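Local coordinates for protein PKS (Streptomyces albus, PDB 4OQJ) that probably catalyses carbon-carbon bond formation as a ketosynthase of an AT-less type I polyketide synthase that takes part in oxazolomycin biosynthesis, at residues 301-306 / 344-349; 247-252 / 402-407; 546-551 / 615-620; 465-470 / 498-503. All blocks are in the same frame, centred on the assembly; numbering follows the deposited sequence. Where two conformers were deposited one is given.

Contact 1 of 4, residues 301-306 / 344-349; sequences SVQGQA and LNQAFN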
loop_
_atom_site.group_PDB
_atom_site.type_symbol
_atom_site.label_atom_id
_atom_site.label_comp_id
_atom_site.label_asym_id
_atom_site.label_seq_id
_atom_site.Cartn_x
_atom_site.Cartn_y
_atom_site.Cartn_z
ATOM N N SER A 301 20.947 -6.031 6.008
ATOM C CA SER A 301 21.020 -7.357 5.395
ATOM C C SER A 301 21.591 -7.290 3.974
ATOM O O SER A 301 20.949 -6.747 3.052
ATOM C CB SER A 301 19.622 -7.998 5.380
ATOM O OG SER A 301 19.590 -9.209 4.627
ATOM N N VAL A 302 22.788 -7.845 3.793
ATOM C CA VAL A 302 23.419 -7.885 2.473
ATOM C C VAL A 302 22.510 -8.601 1.484
ATOM O O VAL A 302 22.293 -8.134 0.373
ATOM C CB VAL A 302 24.785 -8.609 2.485
ATOM C CG1 VAL A 302 25.448 -8.526 1.111
ATOM C CG2 VAL A 302 25.712 -8.017 3.515
ATOM N N GLN A 303 21.971 -9.738 1.903
ATOM C CA GLN A 303 21.217 -10.572 0.972
ATOM C C GLN A 303 19.915 -9.940 0.534
ATOM O O GLN A 303 19.571 -10.016 -0.644
ATOM C CB GLN A 303 20.975 -11.946 1.585
ATOM C CG GLN A 303 22.267 -12.741 1.712
ATOM C CD GLN A 303 23.079 -12.761 0.403
ATOM O OE1 GLN A 303 22.527 -12.953 -0.683
ATOM N NE2 GLN A 303 24.388 -12.539 0.512
ATOM N N GLY A 304 19.205 -9.295 1.461
ATOM C CA GLY A 304 17.962 -8.627 1.128
ATOM C C GLY A 304 18.190 -7.506 0.130
ATOM O O GLY A 304 17.450 -7.352 -0.845
ATOM N N GLN A 305 19.216 -6.707 0.380
ATOM C CA GLN A 305 19.573 -5.617 -0.528
ATOM C C GLN A 305 20.009 -6.157 -1.898
ATOM O O GLN A 305 19.534 -5.700 -2.941
ATOM C CB GLN A 305 20.695 -4.764 0.059
ATOM C CG GLN A 305 20.345 -3.965 1.307
ATOM C CD GLN A 305 21.539 -3.130 1.787
ATOM O OE1 GLN A 305 22.399 -2.753 0.996
ATOM N NE2 GLN A 305 21.604 -2.869 3.080
ATOM N N ALA A 306 20.905 -7.136 -1.901
ATOM C CA ALA A 306 21.400 -7.675 -3.167
ATOM C C ALA A 306 20.231 -8.202 -4.008
ATOM O O ALA A 306 20.165 -7.979 -5.217
ATOM C CB ALA A 306 22.427 -8.776 -2.909
ATOM N N LEU A 344 25.471 -4.371 -3.643
ATOM C CA LEU A 344 25.504 -3.896 -5.022
ATOM C C LEU A 344 26.503 -4.683 -5.878
ATOM O O LEU A 344 26.200 -5.047 -7.019
ATOM C CB LEU A 344 25.864 -2.418 -5.061
ATOM C CG LEU A 344 24.766 -1.444 -4.626
ATOM C CD1 LEU A 344 25.389 -0.079 -4.403
ATOM C CD2 LEU A 344 23.644 -1.384 -5.688
ATOM N N ASN A 345 27.685 -4.933 -5.329
ATOM C CA ASN A 345 28.682 -5.767 -6.015
ATOM C C ASN A 345 28.074 -7.132 -6.355
ATOM O O ASN A 345 28.180 -7.609 -7.481
ATOM C CB ASN A 345 29.939 -5.970 -5.158
ATOM C CG ASN A 345 30.889 -4.774 -5.179
ATOM O OD1 ASN A 345 30.764 -3.869 -6.001
ATOM N ND2 ASN A 345 31.850 -4.774 -4.260
ATOM N N GLN A 346 27.428 -7.748 -5.373
ATOM C CA GLN A 346 26.867 -9.084 -5.562
ATOM C C GLN A 346 25.797 -9.041 -6.653
ATOM O O GLN A 346 25.795 -9.877 -7.558
ATOM C CB GLN A 346 26.283 -9.637 -4.253
ATOM C CG GLN A 346 25.581 -10.977 -4.425
ATOM C CD GLN A 346 24.995 -11.524 -3.129
ATOM O OE1 GLN A 346 25.653 -11.535 -2.092
ATOM N NE2 GLN A 346 23.747 -11.977 -3.188
ATOM N N ALA A 347 24.892 -8.066 -6.584
ATOM C CA ALA A 347 23.852 -7.955 -7.598
ATOM C C ALA A 347 24.449 -7.682 -8.982
ATOM O O ALA A 347 24.041 -8.300 -9.967
ATOM C CB ALA A 347 22.855 -6.857 -7.226
ATOM N N PHE A 348 25.408 -6.761 -9.056
ATOM C CA PHE A 348 25.931 -6.325 -10.338
ATOM C C PHE A 348 26.794 -7.407 -10.993
ATOM O O PHE A 348 26.796 -7.527 -12.215
ATOM C CB PHE A 348 26.725 -5.013 -10.186
ATOM C CG PHE A 348 25.865 -3.768 -10.289
ATOM C CD1 PHE A 348 24.804 -3.559 -9.421
ATOM C CD2 PHE A 348 26.124 -2.810 -11.259
ATOM C CE1 PHE A 348 24.009 -2.412 -9.524
ATOM C CE2 PHE A 348 25.342 -1.668 -11.365
ATOM C CZ PHE A 348 24.280 -1.468 -10.496
ATOM N N ASN A 349 27.489 -8.207 -10.185
ATOM C CA ASN A 349 28.409 -9.230 -10.703
ATOM C C ASN A 349 27.758 -10.599 -10.878
ATOM O O ASN A 349 28.441 -11.583 -11.148
ATOM C CB ASN A 349 29.618 -9.394 -9.770
ATOM C CG ASN A 349 30.532 -8.181 -9.759
ATOM O OD1 ASN A 349 30.670 -7.473 -10.760
ATOM N ND2 ASN A 349 31.177 -7.947 -8.621
#

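Contact 2 of 4, residues 247-252 / 402-407; sequences FDAKAQ and PNPEID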
loop_
_atom_site.group_PDB
_atom_site.type_symbol
_atom_site.label_atom_id
_atom_site.label_comp_id
_atom_site.label_asym_id
_atom_site.label_seq_id
_atom_site.Cartn_x
_atom_site.Cartn_y
_atom_site.Cartn_z
ATOM N N PHE A 247 30.306 6.824 2.643
ATOM C CA PHE A 247 31.350 5.992 2.023
ATOM C C PHE A 247 32.769 6.421 2.383
ATOM O O PHE A 247 33.743 5.770 1.993
ATOM C CB PHE A 247 31.154 5.968 0.508
ATOM C CG PHE A 247 29.771 5.547 0.113
ATOM C CD1 PHE A 247 29.310 4.285 0.459
ATOM C CD2 PHE A 247 28.927 6.404 -0.560
ATOM C CE1 PHE A 247 28.031 3.879 0.126
ATOM C CE2 PHE A 247 27.641 6.005 -0.899
ATOM C CZ PHE A 247 27.196 4.743 -0.550
ATOM N N ASP A 248 32.872 7.490 3.166
ATOM C CA ASP A 248 34.163 8.020 3.597
ATOM C C ASP A 248 34.714 7.242 4.784
ATOM O O ASP A 248 33.964 6.603 5.523
ATOM C CB ASP A 248 34.023 9.497 3.967
ATOM C CG ASP A 248 35.353 10.160 4.282
ATOM O OD1 ASP A 248 36.008 10.648 3.341
ATOM O OD2 ASP A 248 35.730 10.209 5.471
ATOM N N ALA A 249 36.027 7.315 4.978
ATOM C CA ALA A 249 36.668 6.598 6.078
ATOM C C ALA A 249 36.198 7.127 7.431
ATOM O O ALA A 249 36.204 6.399 8.426
ATOM C CB ALA A 249 38.182 6.701 5.961
ATOM N N LYS A 250 35.780 8.393 7.460
ATOM C CA LYS A 250 35.324 9.023 8.695
ATOM C C LYS A 250 33.802 8.963 8.837
ATOM O O LYS A 250 33.227 9.679 9.656
ATOM C CB LYS A 250 35.813 10.476 8.753
ATOM C CG LYS A 250 37.340 10.576 8.767
ATOM C CD LYS A 250 37.854 12.001 8.649
ATOM C CE LYS A 250 39.380 12.003 8.560
ATOM N NZ LYS A 250 40.009 13.242 9.099
ATOM N N ALA A 251 33.153 8.107 8.049
ATOM C CA ALA A 251 31.704 7.933 8.151
ATOM C C ALA A 251 31.295 7.649 9.593
ATOM O O ALA A 251 31.795 6.706 10.203
ATOM C CB ALA A 251 31.236 6.803 7.239
ATOM N N GLN A 252 30.397 8.472 10.134
ATOM C CA GLN A 252 29.898 8.275 11.491
ATOM C C GLN A 252 28.396 8.525 11.603
ATOM O O GLN A 252 27.905 8.906 12.665
ATOM C CB GLN A 252 30.632 9.191 12.465
ATOM C CG GLN A 252 32.019 8.738 12.843
ATOM C CD GLN A 252 32.627 9.642 13.908
ATOM O OE1 GLN A 252 32.907 10.820 13.660
ATOM N NE2 GLN A 252 32.803 9.102 15.107
ATOM N N PRO A 402 38.137 6.814 0.676
ATOM C CA PRO A 402 37.218 5.681 0.830
ATOM C C PRO A 402 37.411 4.940 2.136
ATOM O O PRO A 402 38.533 4.727 2.597
ATOM C CB PRO A 402 37.567 4.780 -0.352
ATOM C CG PRO A 402 38.982 5.116 -0.659
ATOM C CD PRO A 402 39.101 6.584 -0.411
ATOM N N ASN A 403 36.298 4.562 2.737
ATOM C CA ASN A 403 36.313 3.668 3.875
ATOM C C ASN A 403 37.078 2.402 3.491
ATOM O O ASN A 403 36.705 1.728 2.531
ATOM C CB ASN A 403 34.875 3.362 4.281
ATOM C CG ASN A 403 34.765 2.447 5.473
ATOM O OD1 ASN A 403 35.695 1.729 5.825
ATOM N ND2 ASN A 403 33.591 2.458 6.095
ATOM N N PRO A 404 38.167 2.084 4.223
ATOM C CA PRO A 404 38.971 0.897 3.912
ATOM C C PRO A 404 38.185 -0.408 3.898
ATOM O O PRO A 404 38.557 -1.334 3.174
ATOM C CB PRO A 404 40.006 0.867 5.044
ATOM C CG PRO A 404 40.120 2.259 5.502
ATOM C CD PRO A 404 38.758 2.866 5.326
ATOM N N GLU A 405 37.125 -0.482 4.697
ATOM C CA GLU A 405 36.310 -1.695 4.787
ATOM C C GLU A 405 35.355 -1.895 3.598
ATOM O O GLU A 405 34.748 -2.960 3.460
ATOM C CB GLU A 405 35.486 -1.674 6.083
ATOM C CG GLU A 405 36.318 -1.600 7.359
ATOM C CD GLU A 405 37.164 -2.845 7.582
ATOM O OE1 GLU A 405 36.593 -3.959 7.585
ATOM O OE2 GLU A 405 38.397 -2.707 7.753
ATOM N N ILE A 406 35.188 -0.877 2.758
ATOM C CA ILE A 406 34.321 -1.016 1.585
ATOM C C ILE A 406 35.106 -1.649 0.448
ATOM O O ILE A 406 36.168 -1.149 0.065
ATOM C CB ILE A 406 33.764 0.332 1.102
ATOM C CG1 ILE A 406 32.915 0.992 2.195
ATOM C CG2 ILE A 406 32.926 0.132 -0.165
ATOM C CD1 ILE A 406 32.426 2.401 1.841
ATOM N N ASP A 407 34.573 -2.727 -0.114
ATOM C CA ASP A 407 35.270 -3.449 -1.175
ATOM C C ASP A 407 34.943 -2.903 -2.583
ATOM O O ASP A 407 34.320 -3.586 -3.399
ATOM C CB ASP A 407 34.931 -4.938 -1.085
ATOM C CG ASP A 407 35.979 -5.813 -1.755
ATOM O OD1 ASP A 407 36.888 -5.271 -2.425
ATOM O OD2 ASP A 407 35.886 -7.048 -1.615
HETATM O O HOH W 1 31.864 4.656 4.850
#

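Contact 3 of 4, residues 546-551 / 615-620; sequences PVVELV and APVVAA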
loop_
_atom_site.group_PDB
_atom_site.type_symbol
_atom_site.label_atom_id
_atom_site.label_comp_id
_atom_site.label_asym_id
_atom_site.label_seq_id
_atom_site.Cartn_x
_atom_site.Cartn_y
_atom_site.Cartn_z
ATOM N N PRO A 546 -20.454 39.414 -18.043
ATOM C CA PRO A 546 -20.690 40.313 -19.172
ATOM C C PRO A 546 -21.640 39.729 -20.207
ATOM O O PRO A 546 -21.951 38.535 -20.168
ATOM C CB PRO A 546 -19.290 40.482 -19.758
ATOM C CG PRO A 546 -18.593 39.163 -19.437
ATOM C CD PRO A 546 -19.410 38.433 -18.381
ATOM N N VAL A 547 -22.102 40.580 -21.111
ATOM C CA VAL A 547 -22.896 40.147 -22.250
ATOM C C VAL A 547 -22.098 40.472 -23.504
ATOM O O VAL A 547 -21.239 41.355 -23.465
ATOM C CB VAL A 547 -24.288 40.834 -22.286
ATOM C CG1 VAL A 547 -25.031 40.583 -20.990
ATOM C CG2 VAL A 547 -24.169 42.334 -22.530
ATOM N N VAL A 548 -22.348 39.751 -24.598
ATOM C CA VAL A 548 -21.776 40.137 -25.881
ATOM C C VAL A 548 -22.833 40.902 -26.644
ATOM O O VAL A 548 -23.998 40.515 -26.665
ATOM C CB VAL A 548 -21.269 38.934 -26.715
ATOM C CG1 VAL A 548 -20.117 38.229 -25.989
ATOM C CG2 VAL A 548 -22.375 37.959 -27.033
ATOM N N GLU A 549 -22.416 42.006 -27.250
ATOM C CA GLU A 549 -23.336 42.897 -27.939
ATOM C C GLU A 549 -23.166 42.799 -29.434
ATOM O O GLU A 549 -22.073 42.997 -29.965
ATOM C CB GLU A 549 -23.125 44.336 -27.492
ATOM C CG GLU A 549 -23.343 44.533 -26.011
ATOM C CD GLU A 549 -23.805 45.934 -25.667
ATOM O OE1 GLU A 549 -23.752 46.818 -26.552
ATOM O OE2 GLU A 549 -24.227 46.148 -24.511
ATOM N N LEU A 550 -24.258 42.475 -30.107
ATOM C CA LEU A 550 -24.280 42.470 -31.555
ATOM C C LEU A 550 -24.773 43.832 -32.002
ATOM O O LEU A 550 -25.959 44.153 -31.872
ATOM C CB LEU A 550 -25.170 41.348 -32.086
ATOM C CG LEU A 550 -25.149 41.155 -33.601
ATOM C CD1 LEU A 550 -25.339 39.691 -33.928
ATOM C CD2 LEU A 550 -26.236 41.994 -34.259
ATOM N N VAL A 551 -23.845 44.639 -32.507
ATOM C CA VAL A 551 -24.135 46.039 -32.803
ATOM C C VAL A 551 -24.446 46.257 -34.261
ATOM O O VAL A 551 -24.209 45.389 -35.095
ATOM C CB VAL A 551 -22.952 46.964 -32.433
ATOM C CG1 VAL A 551 -22.743 46.985 -30.930
ATOM C CG2 VAL A 551 -21.668 46.533 -33.158
ATOM N N ALA A 615 -22.290 33.625 -22.026
ATOM C CA ALA A 615 -22.621 35.049 -22.049
ATOM C C ALA A 615 -23.825 35.327 -22.954
ATOM O O ALA A 615 -23.833 34.907 -24.106
ATOM C CB ALA A 615 -21.435 35.852 -22.521
ATOM N N PRO A 616 -24.837 36.048 -22.445
ATOM C CA PRO A 616 -25.960 36.415 -23.317
ATOM C C PRO A 616 -25.543 37.259 -24.514
ATOM O O PRO A 616 -24.637 38.094 -24.412
ATOM C CB PRO A 616 -26.883 37.225 -22.394
ATOM C CG PRO A 616 -26.516 36.823 -21.024
ATOM C CD PRO A 616 -25.057 36.472 -21.050
ATOM N N VAL A 617 -26.204 37.014 -25.639
ATOM C CA VAL A 617 -26.077 37.845 -26.817
ATOM C C VAL A 617 -27.172 38.894 -26.767
ATOM O O VAL A 617 -28.354 38.555 -26.706
ATOM C CB VAL A 617 -26.190 37.025 -28.121
ATOM C CG1 VAL A 617 -26.150 37.934 -29.344
ATOM C CG2 VAL A 617 -25.075 35.986 -28.198
ATOM N N VAL A 618 -26.773 40.165 -26.784
ATOM C CA VAL A 618 -27.713 41.283 -26.880
ATOM C C VAL A 618 -27.702 41.880 -28.289
ATOM O O VAL A 618 -26.662 42.323 -28.792
ATOM C CB VAL A 618 -27.383 42.384 -25.850
ATOM C CG1 VAL A 618 -28.376 43.550 -25.952
ATOM C CG2 VAL A 618 -27.401 41.811 -24.451
ATOM N N ALA A 619 -28.867 41.872 -28.924
ATOM C CA ALA A 619 -29.071 42.531 -30.210
ATOM C C ALA A 619 -30.169 43.583 -30.054
ATOM O O ALA A 619 -31.352 43.291 -30.250
ATOM C CB ALA A 619 -29.445 41.518 -31.290
ATOM N N ALA A 620 -29.768 44.803 -29.712
ATOM C CA ALA A 620 -30.711 45.842 -29.290
ATOM C C ALA A 620 -31.381 46.588 -30.451
ATOM O O ALA A 620 -32.467 47.141 -30.283
ATOM C CB ALA A 620 -30.001 46.826 -28.387
HETATM O O HOH W 2 -26.939 45.589 -29.437
#

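Contact 4 of 4, residues 465-470 / 498-503; sequences RLLVLS and AVAQTL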
loop_
_atom_site.group_PDB
_atom_site.type_symbol
_atom_site.label_atom_id
_atom_site.label_comp_id
_atom_site.label_asym_id
_atom_site.label_seq_id
_atom_site.Cartn_x
_atom_site.Cartn_y
_atom_site.Cartn_z
ATOM N N ARG A 465 -1.464 34.045 -29.143
ATOM C CA ARG A 465 -2.033 33.115 -28.175
ATOM C C ARG A 465 -2.600 33.881 -27.006
ATOM O O ARG A 465 -2.131 34.965 -26.673
ATOM C CB ARG A 465 -0.977 32.119 -27.671
ATOM C CG ARG A 465 -0.494 31.139 -28.715
ATOM C CD ARG A 465 -1.560 30.113 -29.046
ATOM N NE ARG A 465 -1.160 29.220 -30.132
ATOM C CZ ARG A 465 -1.752 28.059 -30.402
ATOM N NH1 ARG A 465 -2.774 27.638 -29.667
ATOM N NH2 ARG A 465 -1.320 27.315 -31.410
ATOM N N LEU A 466 -3.613 33.300 -26.389
ATOM C CA LEU A 466 -4.206 33.846 -25.189
ATOM C C LEU A 466 -3.620 33.136 -23.976
ATOM O O LEU A 466 -3.799 31.935 -23.828
ATOM C CB LEU A 466 -5.734 33.669 -25.213
ATOM C CG LEU A 466 -6.472 34.177 -23.975
ATOM C CD1 LEU A 466 -6.312 35.695 -23.846
ATOM C CD2 LEU A 466 -7.929 33.791 -24.029
ATOM N N LEU A 467 -2.936 33.884 -23.119
ATOM C CA LEU A 467 -2.417 33.365 -21.854
ATOM C C LEU A 467 -3.384 33.686 -20.723
ATOM O O LEU A 467 -3.773 34.842 -20.559
ATOM C CB LEU A 467 -1.048 33.971 -21.559
ATOM C CG LEU A 467 0.000 33.841 -22.664
ATOM C CD1 LEU A 467 1.331 34.398 -22.172
ATOM C CD2 LEU A 467 0.153 32.389 -23.105
ATOM N N VAL A 468 -3.784 32.675 -19.953
ATOM C CA VAL A 468 -4.716 32.902 -18.852
ATOM C C VAL A 468 -4.082 32.495 -17.514
ATOM O O VAL A 468 -3.345 31.511 -17.424
ATOM C CB VAL A 468 -6.055 32.165 -19.088
ATOM C CG1 VAL A 468 -6.744 32.719 -20.339
ATOM C CG2 VAL A 468 -5.850 30.660 -19.191
ATOM N N LEU A 469 -4.316 33.319 -16.499
ATOM C CA LEU A 469 -3.813 33.082 -15.150
ATOM C C LEU A 469 -4.965 33.259 -14.186
ATOM O O LEU A 469 -5.824 34.121 -14.396
ATOM C CB LEU A 469 -2.687 34.059 -14.788
ATOM C CG LEU A 469 -1.270 33.815 -15.307
ATOM C CD1 LEU A 469 -1.186 34.011 -16.800
ATOM C CD2 LEU A 469 -0.313 34.768 -14.612
ATOM N N SER A 470 -5.001 32.448 -13.134
ATOM C CA SER A 470 -5.995 32.651 -12.083
ATOM C C SER A 470 -5.448 32.203 -10.736
ATOM O O SER A 470 -4.625 31.290 -10.647
ATOM C CB SER A 470 -7.314 31.928 -12.413
ATOM O OG SER A 470 -7.194 30.515 -12.412
ATOM N N ALA A 498 2.620 25.961 -26.207
ATOM C CA ALA A 498 2.681 25.046 -25.073
ATOM C C ALA A 498 2.405 25.791 -23.775
ATOM O O ALA A 498 1.736 25.265 -22.876
ATOM C CB ALA A 498 4.046 24.367 -25.021
ATOM N N VAL A 499 2.916 27.016 -23.679
ATOM C CA VAL A 499 2.685 27.839 -22.502
ATOM C C VAL A 499 1.186 28.120 -22.364
ATOM O O VAL A 499 0.617 27.973 -21.274
ATOM C CB VAL A 499 3.471 29.153 -22.572
ATOM C CG1 VAL A 499 3.055 30.102 -21.466
ATOM C CG2 VAL A 499 4.967 28.882 -22.474
ATOM N N ALA A 500 0.547 28.494 -23.473
ATOM C CA ALA A 500 -0.879 28.822 -23.466
ATOM C C ALA A 500 -1.706 27.609 -23.107
ATOM O O ALA A 500 -2.627 27.709 -22.308
ATOM C CB ALA A 500 -1.323 29.371 -24.820
ATOM N N GLN A 501 -1.380 26.469 -23.709
ATOM C CA GLN A 501 -2.125 25.236 -23.473
ATOM C C GLN A 501 -1.995 24.777 -22.029
ATOM O O GLN A 501 -2.985 24.419 -21.379
ATOM C CB GLN A 501 -1.633 24.128 -24.403
ATOM C CG GLN A 501 -1.986 24.341 -25.886
ATOM C CD GLN A 501 -1.185 23.432 -26.819
ATOM O OE1 GLN A 501 -0.121 22.922 -26.453
ATOM N NE2 GLN A 501 -1.703 23.217 -28.022
ATOM N N THR A 502 -0.769 24.784 -21.528
ATOM C CA THR A 502 -0.512 24.323 -20.169
ATOM C C THR A 502 -1.287 25.188 -19.178
ATOM O O THR A 502 -1.908 24.686 -18.252
ATOM C CB THR A 502 0.971 24.364 -19.849
ATOM O OG1 THR A 502 1.665 23.526 -20.779
ATOM C CG2 THR A 502 1.243 23.889 -18.415
ATOM N N LEU A 503 -1.266 26.494 -19.399
ATOM C CA LEU A 503 -1.934 27.422 -18.499
ATOM C C LEU A 503 -3.456 27.249 -18.520
ATOM O O LEU A 503 -4.106 27.389 -17.487
ATOM C CB LEU A 503 -1.567 28.849 -18.866
ATOM C CG LEU A 503 -0.151 29.335 -18.524
ATOM C CD1 LEU A 503 0.080 30.699 -19.156
ATOM C CD2 LEU A 503 0.069 29.410 -17.019
HETATM O O HOH W 3 -3.561 30.177 -21.713
HETATM O O HOH W 4 -3.833 29.470 -15.723
#

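Contact 1 of 4, residues 301-306 / 344-349
Gln-303 and Gln-346 meet through contrasting torsions. Gln-346 has CG anti to its backbone N (chi1 175°) and runs out extended from there, whereas Gln-303 keeps CG beside its own N and bends at chi2 (-50°), which turns CD back toward Gln-346, although the residue's CB points away. The two side chains cross at about a right angle, and their amide planes lie only 22° apart. With the planes this close to parallel, each amide donates to and accepts from the other. Gln-346 NE2 reaches Gln-303 OE1 at 3.0 Å in an almost straight bond, tilted from the carbonyl plane of Gln-303; Gln-303 NE2 returns to an in-plane lone pair of Gln-346 OE1 at 3.1 Å, more bent at the hydrogen. Ala-306 CB packs 3.5 Å from Gln-346 NE2, and Ala-347 CB sits 3.5 Å from Ala-306 O, the two alanines having the nearest CA atoms across these segments. Further along, Val-309 receives Leu-344, Ala-347 and Phe-348, so the glutamines edge a helix pair of the ketosynthase's thiolase-type fold. The cyclic, uncharged pairing uses a donor and an acceptor from each amide and thereby fixes which way both flat groups are turned, even though both glutamines are exposed to solvent.

Contact 2 of 4, residues 247-252 / 402-407
Phe-247 O takes the backbone N-H of Asn-403 at 2.9 Å, nearly straight at the hydrogen, and beside this bond Asp-248 and Pro-402 form a single beta bridge while the CA atoms of Ala-249 and Asn-403 come within 3.7 Å. Among the side chains, Ile-406 reaches in with CD1, which meets the edge of the Phe-247 ring in its plane, 3.9 Å from the ring's CD1, and also lies against Phe-247 O. The isoleucine crosses the phenylalanine at about a right angle; with CG1 beside its own N (chi1 -61°) and chi2 extended at 175°, CD1 is carried out to the ring edge. Ala-249 CB touches Pro-404 CD at 3.9 Å, and Asn-403 CB lies against the carbonyl oxygens of Phe-247 and Asp-248. Each loop is itself folded as a type I beta turn, Asp-248 to Ala-251 and Asn-403 to Ile-406, and each turn opens with an Asx turn: Asp-248 OD2 accepts from Lys-250 N at 2.7 Å, and Asn-403 OD1 accepts from Glu-405 N, which stands above the carbonyl plane. Two loops 150 residues apart in the thiolase-type ketosynthase fold, one before strand 259-267 and one before strand 413-415, are thus joined turn to turn. The amide of Asn-403 is used at both ends, since its ND2 donates to a water that in turn donates to Asp-248 O. Asp-248 OD1 accepts from the backbone N atoms of Glu-400 and Ala-401, extending the link upstream of Pro-402. Val-341 of helix 336-348 touches both Phe-247 and Ile-406.

Contact 3 of 4, residues 546-551 / 615-620
Val-548 and Val-617 press methyl to methyl, CG2 against CG2 at 3.5 Å, on the face where Val-617 meets helix 594-610 and Val-548 meets helix 660-673. The Val-548 methyl occupies the crowded position between its own N and carbonyl carbon; there CG2 fits into the angle between Pro-616 O, likewise 3.5 Å away, and the Val-617 methyl. Val-547 meets Val-618, whose side chain is on the opposite face from Val-617: the CG2 atoms of the two lie 3.8 Å apart, while Val-547 CG1 sits against the Pro-616 ring at CG, 4.0 Å away, the valine wedging its two methyls against two different neighbours. At one end Ala-615 CB fits against Pro-546 O at 3.6 Å; at the other, Leu-550 CB lies 3.7 Å from Val-618 O. These side chains are kept in register by a parallel pairing of strands 547-549 and 617-618. Val-548 N donates to Pro-616 O, Val-618 N to Val-548 O at 2.8 Å, and Leu-550 N to Val-618 O at 2.7 Å. Strand 547-549 is the middle one of a small three-stranded parallel sheet, its further edge bonded to strand 648-650, and the connection, with helices and no strand, makes the neighbouring parallel strands a beta-alpha-beta crossover. A water accepts from Ala-620 N and probably donates to Leu-550 O. Leu-550 also packs on Phe-598 and Val-617 on Ala-605, whereas Leu-671 touches Pro-546 and Val-548.

Contact 4 of 4, residues 465-470 / 498-503
Leu-467 reaches helix 498-503 with one branch of its side chain. Its CG stands beside its own backbone N (chi1 -53°), and from there CD2 lies against Ala-500, 3.7 Å from CA, and meets Val-499 CG1 at 4.0 Å. Ala-500 CB in turn nestles against Leu-466 O at 3.7 Å and against Arg-465 CB, a small side chain admitting the strand close to the helix. Leu-503 takes the next place: with CG beside its own N (chi1 -73°), it straddles Val-468 O, which lies 3.5 Å from its CB, and sends CD1 toward Leu-467 CB and Leu-469 CD1. Strand 465-471 is an edge strand of the three-stranded antiparallel sheet 465-471, 512-518 and 536-539, and the helix packs beside it at 37° in an alpha-beta contact with no direct hydrogen bond across it. Two waters supply the polar link. One donates to Leu-466 O at 2.8 Å and to Ala-500 O at 2.7 Å while accepting from Val-468 N; the second donates to both Val-468 O and Leu-503 O. The waters thus give these carbonyls, in buried residues, hydrogen-bond donors between strand and helix. Arg-465 bends at chi2 and extends beyond the contact to a salt bridge with Glu-687. Leu-484 of helix 474-490 packs on both Leu-469 and Leu-503, and Leu-488 touches Val-499.

How the contacts relate
Contacts 1 and 2 are neighbours in the ketosynthase region, their centres 18 Å apart, and contact 1 is nested within the chain loop that contact 2 closes. Contact 1 uses helix 336-348, against which Phe-247 and Ile-406 of contact 2 pack, and the two meet directly through a probable hydrogen bond from Asn-345 ND2 to Asp-407 O. Contacts 4 and 3 follow in series, on the opposite side of the chain's centre. Their centres are 26 Å apart without touching, each built on its own small sheet, though helix 660-673 reaches both. About 72 Å separates the centres of contacts 1 and 3, so the contacts sample well-separated regions of the chain, each tied within itself.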